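PDB 2GEN: probable transcriptional regulator from Pseudomonas aeruginosa PAO1, which probably binds DNA through a helix-turn-helix of the TetR family and regulates transcription from the sites it recognises. Local coordinates for residues I92-V95 with V96-D100; W101-F104 with I105-R109. All coordinates share one frame; numbering follows the deposited sequence.

Contact 1 of 2, residues I92-V95 with V96-D100; sequences IDWV and VANPD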
# COMPACT_ATOMS: atom_id res chain seq x y z
N ILE A 92 11.44 -1.22 -8.16
CA ILE A 92 12.30 -0.40 -7.30
C ILE A 92 13.03 0.61 -8.21
O ILE A 92 13.01 1.80 -7.95
CB ILE A 92 13.27 -1.28 -6.50
CG1 ILE A 92 12.48 -2.07 -5.42
CG2 ILE A 92 14.42 -0.39 -5.88
CD1 ILE A 92 11.81 -1.20 -4.41
N ASP A 93 13.60 0.11 -9.30
CA ASP A 93 14.37 1.00 -10.22
C ASP A 93 13.49 2.08 -10.79
O ASP A 93 13.92 3.22 -10.89
CB ASP A 93 15.00 0.19 -11.32
CG ASP A 93 16.11 -0.72 -10.80
OD1 ASP A 93 16.51 -0.57 -9.60
OD2 ASP A 93 16.61 -1.57 -11.57
N TRP A 94 12.26 1.72 -11.21
CA TRP A 94 11.34 2.68 -11.78
C TRP A 94 10.96 3.77 -10.74
O TRP A 94 10.94 4.98 -11.06
CB TRP A 94 10.09 1.98 -12.36
CG TRP A 94 9.21 2.97 -13.10
CD1 TRP A 94 9.29 3.35 -14.45
CD2 TRP A 94 8.16 3.74 -12.54
NE1 TRP A 94 8.32 4.30 -14.72
CE2 TRP A 94 7.61 4.55 -13.57
CE3 TRP A 94 7.60 3.81 -11.25
CZ2 TRP A 94 6.54 5.43 -13.34
CZ3 TRP A 94 6.52 4.69 -11.03
CH2 TRP A 94 6.02 5.48 -12.08
N VAL A 95 10.73 3.35 -9.49
CA VAL A 95 10.39 4.30 -8.43
C VAL A 95 11.59 5.24 -8.17
O VAL A 95 11.40 6.45 -8.06
CB VAL A 95 10.00 3.57 -7.16
CG1 VAL A 95 10.00 4.54 -5.94
CG2 VAL A 95 8.65 2.85 -7.38
N VAL A 96 12.79 4.67 -8.08
CA VAL A 96 14.00 5.48 -7.75
C VAL A 96 14.22 6.56 -8.86
O VAL A 96 14.61 7.70 -8.55
CB VAL A 96 15.25 4.61 -7.55
CG1 VAL A 96 16.53 5.51 -7.52
CG2 VAL A 96 15.12 3.82 -6.25
N ALA A 97 13.97 6.18 -10.11
CA ALA A 97 14.11 7.03 -11.31
C ALA A 97 12.98 8.04 -11.46
O ALA A 97 13.14 9.10 -12.10
CB ALA A 97 14.17 6.18 -12.54
N ASN A 98 11.82 7.70 -10.89
CA ASN A 98 10.58 8.46 -11.07
C ASN A 98 9.81 8.67 -9.75
O ASN A 98 8.65 8.28 -9.66
CB ASN A 98 9.67 7.81 -12.14
CG ASN A 98 10.35 7.58 -13.48
OD1 ASN A 98 10.33 8.44 -14.36
ND2 ASN A 98 10.93 6.38 -13.67
N PRO A 99 10.43 9.27 -8.73
CA PRO A 99 9.76 9.28 -7.44
C PRO A 99 8.45 10.07 -7.43
O PRO A 99 7.47 9.64 -6.79
CB PRO A 99 10.80 9.89 -6.49
CG PRO A 99 11.76 10.60 -7.37
CD PRO A 99 11.80 9.85 -8.65
N ASP A 100 8.41 11.20 -8.12
CA ASP A 100 7.15 11.96 -8.17
C ASP A 100 6.05 11.17 -8.90
O ASP A 100 4.89 11.13 -8.46
CB ASP A 100 7.34 13.35 -8.79
CG ASP A 100 8.08 14.33 -7.87
OD1 ASP A 100 8.02 14.20 -6.63
OD2 ASP A 100 8.70 15.25 -8.44
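I92 meets V96 one turn further along helix 80-97: the V96 backbone N donates to I92 O at 2.9 Å, and their CG2 methyls lie 4.3 Å apart. D93 takes the next helical bond, A97 N to D93 O at 3.1 Å, while the A97 methyl rests near the same oxygen; the D93 carboxylate forms a salt bridge with R181. W94 carries the side-chain part of the contact. N98 lays its amide over one face of the indole, the two planes 25° apart, with ND2 3.5 Å from CD1 of W94 and CB above the six-membered ring in a CH-pi contact. The same ND2 donates to W94 O at 3.0 Å, in the carbonyl plane and on a lone pair, with that oxygen almost in the plane of the amide. A chi1 of -54° sets N98 CG beside the backbone N, which brings the amide back over the indole; the bond to W94 O and the ring face then limit its turning. The N98 backbone N gives W94 O only a weak bond. V95 O instead receives N98 N at 3.1 Å from above its carbonyl plane, and CD of P99 packs against this oxygen at 3.5 Å. N98 ends helix 80-97 and stands at the N-cap position of helix 99-114, though its side chain makes no capping bond. Around this junction W94 packs on A102 and I105 of helix 99-114 and its NE1 bonds Q65 of helix 51-76, whereas I92 and V95 face A161 and W168 of helix 150-169.

Contact 2 of 2, residues W101-F104 with I105-R109; sequences WARF and ILHSR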
# COMPACT_ATOMS: atom_id res chain seq x y z
N TRP A 101 6.41 10.53 -10.01
CA TRP A 101 5.46 9.70 -10.71
C TRP A 101 4.99 8.54 -9.83
O TRP A 101 3.80 8.22 -9.80
CB TRP A 101 6.08 9.19 -12.01
CG TRP A 101 5.12 8.94 -13.12
CD1 TRP A 101 3.75 8.85 -13.04
CD2 TRP A 101 5.46 8.70 -14.48
NE1 TRP A 101 3.23 8.60 -14.28
CE2 TRP A 101 4.25 8.51 -15.19
CE3 TRP A 101 6.68 8.66 -15.19
CZ2 TRP A 101 4.21 8.28 -16.57
CZ3 TRP A 101 6.66 8.43 -16.57
CH2 TRP A 101 5.42 8.23 -17.25
N ALA A 102 5.91 7.91 -9.09
CA ALA A 102 5.50 6.81 -8.17
C ALA A 102 4.50 7.32 -7.12
O ALA A 102 3.46 6.68 -6.87
CB ALA A 102 6.73 6.18 -7.47
N ARG A 103 4.82 8.46 -6.51
CA ARG A 103 3.93 9.06 -5.51
C ARG A 103 2.55 9.28 -6.12
O ARG A 103 1.52 8.94 -5.51
CB ARG A 103 4.51 10.37 -5.01
CG ARG A 103 4.09 10.71 -3.63
CD ARG A 103 4.81 11.99 -3.19
NE ARG A 103 6.16 11.68 -2.74
CZ ARG A 103 7.27 11.96 -3.41
NH1 ARG A 103 7.21 12.57 -4.58
NH2 ARG A 103 8.46 11.61 -2.90
N PHE A 104 2.53 9.81 -7.34
CA PHE A 104 1.28 10.14 -8.02
C PHE A 104 0.46 8.87 -8.21
O PHE A 104 -0.73 8.83 -7.87
CB PHE A 104 1.56 10.80 -9.37
CG PHE A 104 0.33 11.01 -10.20
CD1 PHE A 104 -0.50 12.14 -9.97
CD2 PHE A 104 -0.01 10.12 -11.21
CE1 PHE A 104 -1.65 12.33 -10.73
CE2 PHE A 104 -1.16 10.30 -12.00
CZ PHE A 104 -1.99 11.44 -11.74
N ILE A 105 1.10 7.81 -8.72
CA ILE A 105 0.41 6.54 -8.96
C ILE A 105 -0.17 5.97 -7.65
O ILE A 105 -1.29 5.49 -7.65
CB ILE A 105 1.36 5.48 -9.61
CG1 ILE A 105 1.64 5.85 -11.06
CG2 ILE A 105 0.72 4.06 -9.54
CD1 ILE A 105 2.70 4.99 -11.68
N LEU A 106 0.60 6.03 -6.57
CA LEU A 106 0.20 5.46 -5.29
C LEU A 106 -0.99 6.18 -4.68
O LEU A 106 -1.68 5.63 -3.82
CB LEU A 106 1.38 5.43 -4.30
CG LEU A 106 2.50 4.44 -4.60
CD1 LEU A 106 3.55 4.55 -3.51
CD2 LEU A 106 1.95 3.02 -4.71
N HIS A 107 -1.26 7.42 -5.12
CA HIS A 107 -2.35 8.19 -4.53
C HIS A 107 -3.55 8.42 -5.46
O HIS A 107 -4.55 9.01 -5.04
CB HIS A 107 -1.82 9.48 -3.94
CG HIS A 107 -0.83 9.26 -2.84
ND1 HIS A 107 0.35 9.97 -2.73
CD2 HIS A 107 -0.85 8.40 -1.79
CE1 HIS A 107 1.01 9.56 -1.66
NE2 HIS A 107 0.30 8.61 -1.07
N SER A 108 -3.47 7.93 -6.69
CA SER A 108 -4.43 8.33 -7.72
C SER A 108 -5.34 7.24 -8.31
O SER A 108 -6.18 7.54 -9.16
CB SER A 108 -3.70 9.04 -8.87
OG SER A 108 -3.01 10.18 -8.39
N ARG A 109 -5.17 5.98 -7.91
CA ARG A 109 -5.91 4.91 -8.58
C ARG A 109 -7.43 5.09 -8.47
O ARG A 109 -8.14 5.01 -9.47
CB ARG A 109 -5.52 3.53 -8.08
CG ARG A 109 -5.90 2.44 -9.05
CD ARG A 109 -5.80 1.05 -8.45
NE ARG A 109 -6.23 0.04 -9.41
CZ ARG A 109 -7.50 -0.28 -9.65
NH1 ARG A 109 -8.48 0.34 -8.99
NH2 ARG A 109 -7.80 -1.20 -10.55
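F104 and S108 form the close-packed part of this turn of helix 99-114. The S108 hydroxyl sits over one face of the phenyl ring, its OG 3.5 Å from CE1 of F104, and CB makes a CH-pi contact 12° off the ring normal. OG also donates to F104 O at 2.7 Å, its chi1 of -59° holding it beside the backbone N. H107 N, three residues on, reaches that oxygen at 3.1 Å from the opposite face of the carbonyl plane, so two donors grip it. The buried F104 ring also meets H55 edge-to-face. W101 touches I105 more lightly, CD1 to CG1 at 4.2 Å, and I105 N donates to W101 O; W101 NE1 bonds L58 O.

The side bearing R103 and exposed H107 is looser. Their side chains run alongside each other, CG of R103 3.8 Å from CE1 of H107. The R103 chain bends at chi3, and its guanidinium forms a salt bridge with D100 and a hydrogen bond to L169 O. A serine hydroxyl bonding the carbonyl four residues back is common in helices. Through W101 and F104 the turn packs on helices 9-23 and 51-76, joining the probable DNA-binding domain to the rest of the TetR-type fold.

Contacts 1 and 2 follow one another along the chain, centres about 11 Å apart, and share helix 99-114. Contact 1 spans the break between two helices; contact 2 stays beyond it. Both are partly buried and set a polar side chain over an aromatic face while it donates to the backbone oxygen of that aromatic residue, yet an amide does this at the helix junction and a hydroxyl further along the chain. They meet where CZ2 of W94 lies 3.6 Å from CD2 of W101, the ring planes about 50° apart, and where CG2 of V95 lies 3.9 Å from CB of A102. In both, the aromatic residues are buried and the charged ones partly exposed.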